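Local coordinates for putative lipoprotein GNA1162 (Neisseria meningitidis, PDB 4HRV) that is a lipoprotein of the GNA1162-like (DUF799) family whose precise function is not established, though it probably acts at the cell envelope, at residues P13-D27 with F82-Y95. The protein carries 3 engineered substitutions. Residues are numbered along the deposited sequence; the frame is centred on the assembly and turned at random.
Sequences PASILVVPPLNESPD and FGNDAVLYITVTEY
L17 meets F82 face-on: its CD1 stands over one face of the ring, 3.9 Å from the centroid and 2° off the normal, which qualifies as a CH-pi contact. Because CG of L17 lies opposite the backbone N (chi1 178°), the two methyls reach that ring, while CB packs against the amide of N84, whose OD1 is hydrogen-bonded to S117. Where the pairing begins, D85 OD2 accepts from S15 N at 3.1 Å, nearly straight (175°), on its anti side but tilted from the carboxylate plane; D85 N in turn donates to S15 OG at 2.9 Å. D85 OD1 pairs with R118, just after strand 104-116. Strands 15-23 and 86-99 run parallel in the mixed sheet, I16-A86 to V18-L88, with L17 N to A86 O (2.9 Å) and L88 N to L17 O (2.7 Å) alternating; the mainly helical connection includes strand 48-49, which flanks 15-23 on its other side. The register slips by one between V18 and L22, where a water bridges V19 O, L88 O and I90 N. V18 lies alongside L88, CG2 to CD2 at 3.8 Å, on the face where L88 also packs on M144 of the second subunit. Beyond the slip, the E24 side chain crosses that of T91, CG touching CG2 at 3.5 Å. N23 OD1 closes an Asx turn with S25 N and takes S25 OG on an in-plane lone pair. D27 OD1 bonds N29 N, while OD2 lies at the Y95 ring edge, near its plane, 3.4 Å from CE1.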
loop_
_atom_site.group_PDB
_atom_site.type_symbol
_atom_site.label_atom_id
_atom_site.label_comp_id
_atom_site.label_asym_id
_atom_site.label_seq_id
_atom_site.Cartn_x
_atom_site.Cartn_y
_atom_site.Cartn_z
ATOM N N PRO B 13 9.248 18.879 10.199
ATOM C CA PRO B 13 7.969 19.544 9.918
ATOM C C PRO B 13 6.841 19.019 10.811
ATOM O O PRO B 13 6.623 17.808 10.867
ATOM C CB PRO B 13 7.705 19.166 8.459
ATOM C CG PRO B 13 8.374 17.833 8.298
ATOM C CD PRO B 13 9.610 17.900 9.156
ATOM N N ALA B 14 6.135 19.912 11.500
ATOM C CA ALA B 14 5.025 19.491 12.351
ATOM C C ALA B 14 3.682 19.644 11.634
ATOM O O ALA B 14 2.917 18.678 11.545
ATOM C CB ALA B 14 5.031 20.242 13.692
ATOM N N SER B 15 3.407 20.835 11.109
ATOM C CA SER B 15 2.128 21.088 10.434
ATOM C C SER B 15 2.184 20.906 8.912
ATOM O O SER B 15 3.033 21.466 8.230
ATOM C CB SER B 15 1.580 22.476 10.778
ATOM O OG SER B 15 2.321 23.507 10.163
ATOM N N ILE B 16 1.246 20.131 8.390
ATOM C CA ILE B 16 1.258 19.785 6.982
ATOM C C ILE B 16 -0.042 20.165 6.306
ATOM O O ILE B 16 -1.117 19.707 6.708
ATOM C CB ILE B 16 1.462 18.288 6.791
ATOM C CG1 ILE B 16 2.844 17.869 7.294
ATOM C CG2 ILE B 16 1.280 17.897 5.332
ATOM C CD1 ILE B 16 3.093 16.366 7.132
ATOM N N LEU B 17 0.081 20.990 5.270
ATOM C CA LEU B 17 -1.022 21.303 4.372
ATOM C C LEU B 17 -1.076 20.269 3.245
ATOM O O LEU B 17 -0.134 20.130 2.459
ATOM C CB LEU B 17 -0.842 22.709 3.776
ATOM C CG LEU B 17 -1.906 23.171 2.777
ATOM C CD1 LEU B 17 -3.251 23.282 3.466
ATOM C CD2 LEU B 17 -1.530 24.514 2.121
ATOM N N VAL B 18 -2.170 19.523 3.182
ATOM C CA VAL B 18 -2.409 18.664 2.038
ATOM C C VAL B 18 -3.328 19.378 1.069
ATOM O O VAL B 18 -4.478 19.695 1.391
ATOM C CB VAL B 18 -3.001 17.299 2.437
ATOM C CG1 VAL B 18 -2.971 16.359 1.236
ATOM C CG2 VAL B 18 -2.203 16.717 3.614
ATOM N N VAL B 19 -2.807 19.663 -0.119
ATOM C CA VAL B 19 -3.609 20.339 -1.124
ATOM C C VAL B 19 -4.374 19.289 -1.925
ATOM O O VAL B 19 -3.981 18.126 -1.956
ATOM C CB VAL B 19 -2.761 21.211 -2.074
ATOM C CG1 VAL B 19 -2.101 22.376 -1.307
ATOM C CG2 VAL B 19 -1.751 20.370 -2.804
ATOM N N PRO B 20 -5.488 19.693 -2.548
ATOM C CA PRO B 20 -6.253 18.778 -3.398
ATOM C C PRO B 20 -5.329 18.072 -4.374
ATOM O O PRO B 20 -4.562 18.727 -5.079
ATOM C CB PRO B 20 -7.202 19.711 -4.145
ATOM C CG PRO B 20 -7.439 20.825 -3.196
ATOM C CD PRO B 20 -6.144 21.005 -2.416
ATOM N N PRO B 21 -5.384 16.735 -4.410
ATOM C CA PRO B 21 -4.463 16.012 -5.287
ATOM C C PRO B 21 -4.730 16.255 -6.766
ATOM O O PRO B 21 -5.872 16.466 -7.168
ATOM C CB PRO B 21 -4.712 14.538 -4.915
ATOM C CG PRO B 21 -5.207 14.601 -3.489
ATOM C CD PRO B 21 -6.087 15.831 -3.482
ATOM N N LEU B 22 -3.666 16.244 -7.558
ATOM C CA LEU B 22 -3.763 16.375 -9.000
ATOM C C LEU B 22 -4.207 15.045 -9.581
ATOM O O LEU B 22 -3.741 13.981 -9.163
ATOM C CB LEU B 22 -2.401 16.712 -9.592
ATOM C CG LEU B 22 -2.096 18.109 -10.105
ATOM C CD1 LEU B 22 -0.843 18.027 -10.965
ATOM C CD2 LEU B 22 -3.285 18.688 -10.887
ATOM N N ASN B 23 -5.101 15.097 -10.556
ATOM C CA ASN B 23 -5.536 13.881 -11.225
ATOM C C ASN B 23 -4.943 13.844 -12.622
ATOM O O ASN B 23 -5.318 14.641 -13.478
ATOM C CB ASN B 23 -7.065 13.829 -11.291
ATOM C CG ASN B 23 -7.598 12.470 -11.744
ATOM O OD1 ASN B 23 -6.839 11.572 -12.122
ATOM N ND2 ASN B 23 -8.915 12.323 -11.712
ATOM N N GLU B 24 -4.000 12.937 -12.845
ATOM C CA GLU B 24 -3.407 12.781 -14.165
ATOM C C GLU B 24 -3.819 11.466 -14.804
ATOM O O GLU B 24 -3.073 10.884 -15.589
ATOM C CB GLU B 24 -1.888 12.903 -14.096
ATOM C CG GLU B 24 -1.443 14.205 -13.483
ATOM C CD GLU B 24 -0.037 14.607 -13.875
ATOM O OE1 GLU B 24 0.767 13.711 -14.206
ATOM O OE2 GLU B 24 0.259 15.828 -13.852
ATOM N N SER B 25 -5.015 11.001 -14.453
ATOM C CA SER B 25 -5.591 9.811 -15.068
ATOM C C SER B 25 -6.843 10.180 -15.860
ATOM O O SER B 25 -7.462 11.208 -15.604
ATOM C CB SER B 25 -5.966 8.788 -14.000
ATOM O OG SER B 25 -7.214 9.115 -13.418
ATOM N N PRO B 26 -7.231 9.323 -16.815
ATOM C CA PRO B 26 -8.437 9.542 -17.618
ATOM C C PRO B 26 -9.715 9.518 -16.781
ATOM O O PRO B 26 -10.730 10.073 -17.216
ATOM C CB PRO B 26 -8.424 8.363 -18.597
ATOM C CG PRO B 26 -7.577 7.321 -17.943
ATOM C CD PRO B 26 -6.522 8.093 -17.204
ATOM N N ASP B 27 -9.662 8.891 -15.607
ATOM C CA ASP B 27 -10.843 8.724 -14.758
ATOM C C ASP B 27 -11.029 9.904 -13.807
ATOM O O ASP B 27 -10.136 10.232 -13.022
ATOM C CB ASP B 27 -10.754 7.412 -13.961
ATOM C CG ASP B 27 -12.107 6.948 -13.429
ATOM O OD1 ASP B 27 -12.884 7.790 -12.929
ATOM O OD2 ASP B 27 -12.395 5.728 -13.514
ATOM N N PHE B 82 -2.017 29.821 5.273
ATOM C CA PHE B 82 -2.338 28.814 6.270
ATOM C C PHE B 82 -1.388 28.760 7.480
ATOM O O PHE B 82 -1.747 28.203 8.522
ATOM C CB PHE B 82 -2.337 27.433 5.620
ATOM C CG PHE B 82 -3.431 27.208 4.614
ATOM C CD1 PHE B 82 -4.695 26.801 5.021
ATOM C CD2 PHE B 82 -3.176 27.326 3.259
ATOM C CE1 PHE B 82 -5.702 26.551 4.087
ATOM C CE2 PHE B 82 -4.177 27.079 2.322
ATOM C CZ PHE B 82 -5.441 26.696 2.746
ATOM N N GLY B 83 -0.172 29.274 7.328
ATOM C CA GLY B 83 0.816 29.179 8.396
ATOM C C GLY B 83 1.437 27.801 8.549
ATOM O O GLY B 83 2.058 27.504 9.571
ATOM N N ASN B 84 1.256 26.952 7.536
ATOM C CA ASN B 84 1.794 25.594 7.529
ATOM C C ASN B 84 3.324 25.504 7.372
ATOM O O ASN B 84 3.925 26.281 6.643
ATOM C CB ASN B 84 1.121 24.781 6.406
ATOM C CG ASN B 84 1.332 25.394 5.032
ATOM O OD1 ASN B 84 1.920 24.772 4.155
ATOM N ND2 ASN B 84 0.857 26.621 4.839
ATOM N N ASP B 85 3.944 24.527 8.032
ATOM C CA ASP B 85 5.375 24.281 7.850
ATOM C C ASP B 85 5.684 23.612 6.506
ATOM O O ASP B 85 6.707 23.887 5.888
ATOM C CB ASP B 85 5.923 23.391 8.966
ATOM C CG ASP B 85 5.755 23.998 10.348
ATOM O OD1 ASP B 85 6.006 25.207 10.517
ATOM O OD2 ASP B 85 5.380 23.245 11.272
ATOM N N ALA B 86 4.814 22.713 6.061
ATOM C CA ALA B 86 5.098 21.982 4.834
ATOM C C ALA B 86 3.849 21.759 4.010
ATOM O O ALA B 86 2.733 21.867 4.515
ATOM C CB ALA B 86 5.779 20.656 5.157
ATOM N N VAL B 87 4.041 21.452 2.733
ATOM C CA VAL B 87 2.921 21.182 1.849
ATOM C C VAL B 87 3.105 19.814 1.260
ATOM O O VAL B 87 4.198 19.455 0.812
ATOM C CB VAL B 87 2.839 22.201 0.682
ATOM C CG1 VAL B 87 1.564 21.991 -0.128
ATOM C CG2 VAL B 87 2.909 23.618 1.220
ATOM N N LEU B 88 2.025 19.045 1.263
ATOM C CA LEU B 88 2.043 17.716 0.680
ATOM C C LEU B 88 1.318 17.717 -0.651
ATOM O O LEU B 88 0.139 18.068 -0.729
ATOM C CB LEU B 88 1.416 16.709 1.653
ATOM C CG LEU B 88 1.327 15.262 1.155
ATOM C CD1 LEU B 88 2.718 14.642 1.039
ATOM C CD2 LEU B 88 0.450 14.455 2.099
ATOM N N TYR B 89 2.048 17.369 -1.706
ATOM C CA TYR B 89 1.481 17.307 -3.048
ATOM C C TYR B 89 1.302 15.848 -3.476
ATOM O O TYR B 89 2.271 15.085 -3.534
ATOM C CB TYR B 89 2.397 17.990 -4.059
ATOM C CG TYR B 89 2.601 19.473 -3.819
ATOM C CD1 TYR B 89 3.776 19.954 -3.253
ATOM C CD2 TYR B 89 1.611 20.400 -4.169
ATOM C CE1 TYR B 89 3.961 21.334 -3.039
ATOM C CE2 TYR B 89 1.792 21.768 -3.947
ATOM C CZ TYR B 89 2.966 22.223 -3.398
ATOM O OH TYR B 89 3.137 23.574 -3.169
ATOM N N ILE B 90 0.076 15.476 -3.805
ATOM C CA ILE B 90 -0.187 14.121 -4.305
ATOM C C ILE B 90 -0.673 14.183 -5.742
ATOM O O ILE B 90 -1.492 15.028 -6.080
ATOM C CB ILE B 90 -1.254 13.439 -3.465
ATOM C CG1 ILE B 90 -0.796 13.365 -2.000
ATOM C CG2 ILE B 90 -1.582 12.049 -4.030
ATOM C CD1 ILE B 90 -1.900 12.992 -1.051
ATOM N N THR B 91 -0.162 13.285 -6.577
ATOM C CA THR B 91 -0.617 13.134 -7.950
ATOM C C THR B 91 -0.989 11.672 -8.245
ATOM O O THR B 91 -0.187 10.762 -8.036
ATOM C CB THR B 91 0.464 13.595 -8.947
ATOM O OG1 THR B 91 0.759 14.970 -8.713
ATOM C CG2 THR B 91 -0.001 13.420 -10.391
ATOM N N VAL B 92 -2.219 11.463 -8.697
ATOM C CA VAL B 92 -2.650 10.156 -9.177
ATOM C C VAL B 92 -2.279 10.041 -10.653
ATOM O O VAL B 92 -2.763 10.818 -11.486
ATOM C CB VAL B 92 -4.166 9.964 -9.016
ATOM C CG1 VAL B 92 -4.629 8.667 -9.732
ATOM C CG2 VAL B 92 -4.535 9.926 -7.546
ATOM N N THR B 93 -1.409 9.086 -10.968
ATOM C CA THR B 93 -0.888 8.935 -12.321
ATOM C C THR B 93 -1.585 7.807 -13.071
ATOM O O THR B 93 -1.572 7.762 -14.303
ATOM C CB THR B 93 0.626 8.672 -12.296
ATOM O OG1 THR B 93 0.892 7.457 -11.574
ATOM C CG2 THR B 93 1.337 9.822 -11.616
ATOM N N GLU B 94 -2.194 6.892 -12.325
ATOM C CA GLU B 94 -2.980 5.838 -12.948
ATOM C C GLU B 94 -4.239 5.508 -12.146
ATOM O O GLU B 94 -4.227 5.497 -10.924
ATOM C CB GLU B 94 -2.123 4.584 -13.150
ATOM C CG GLU B 94 -2.772 3.556 -14.040
ATOM C CD GLU B 94 -1.786 2.523 -14.553
ATOM O OE1 GLU B 94 -1.980 2.029 -15.687
ATOM O OE2 GLU B 94 -0.820 2.212 -13.820
ATOM N N TYR B 95 -5.332 5.235 -12.844
ATOM C CA TYR B 95 -6.562 4.845 -12.178
ATOM C C TYR B 95 -7.505 4.210 -13.175
ATOM O O TYR B 95 -7.969 4.868 -14.107
ATOM C CB TYR B 95 -7.239 6.056 -11.546
ATOM C CG TYR B 95 -8.458 5.732 -10.706
ATOM C CD1 TYR B 95 -9.697 5.477 -11.299
ATOM C CD2 TYR B 95 -8.378 5.698 -9.321
ATOM C CE1 TYR B 95 -10.817 5.192 -10.529
ATOM C CE2 TYR B 95 -9.489 5.419 -8.545
ATOM C CZ TYR B 95 -10.701 5.160 -9.150
ATOM O OH TYR B 95 -11.796 4.881 -8.367
HETATM O O HOH W 1 -1.849 16.733 -2.395
#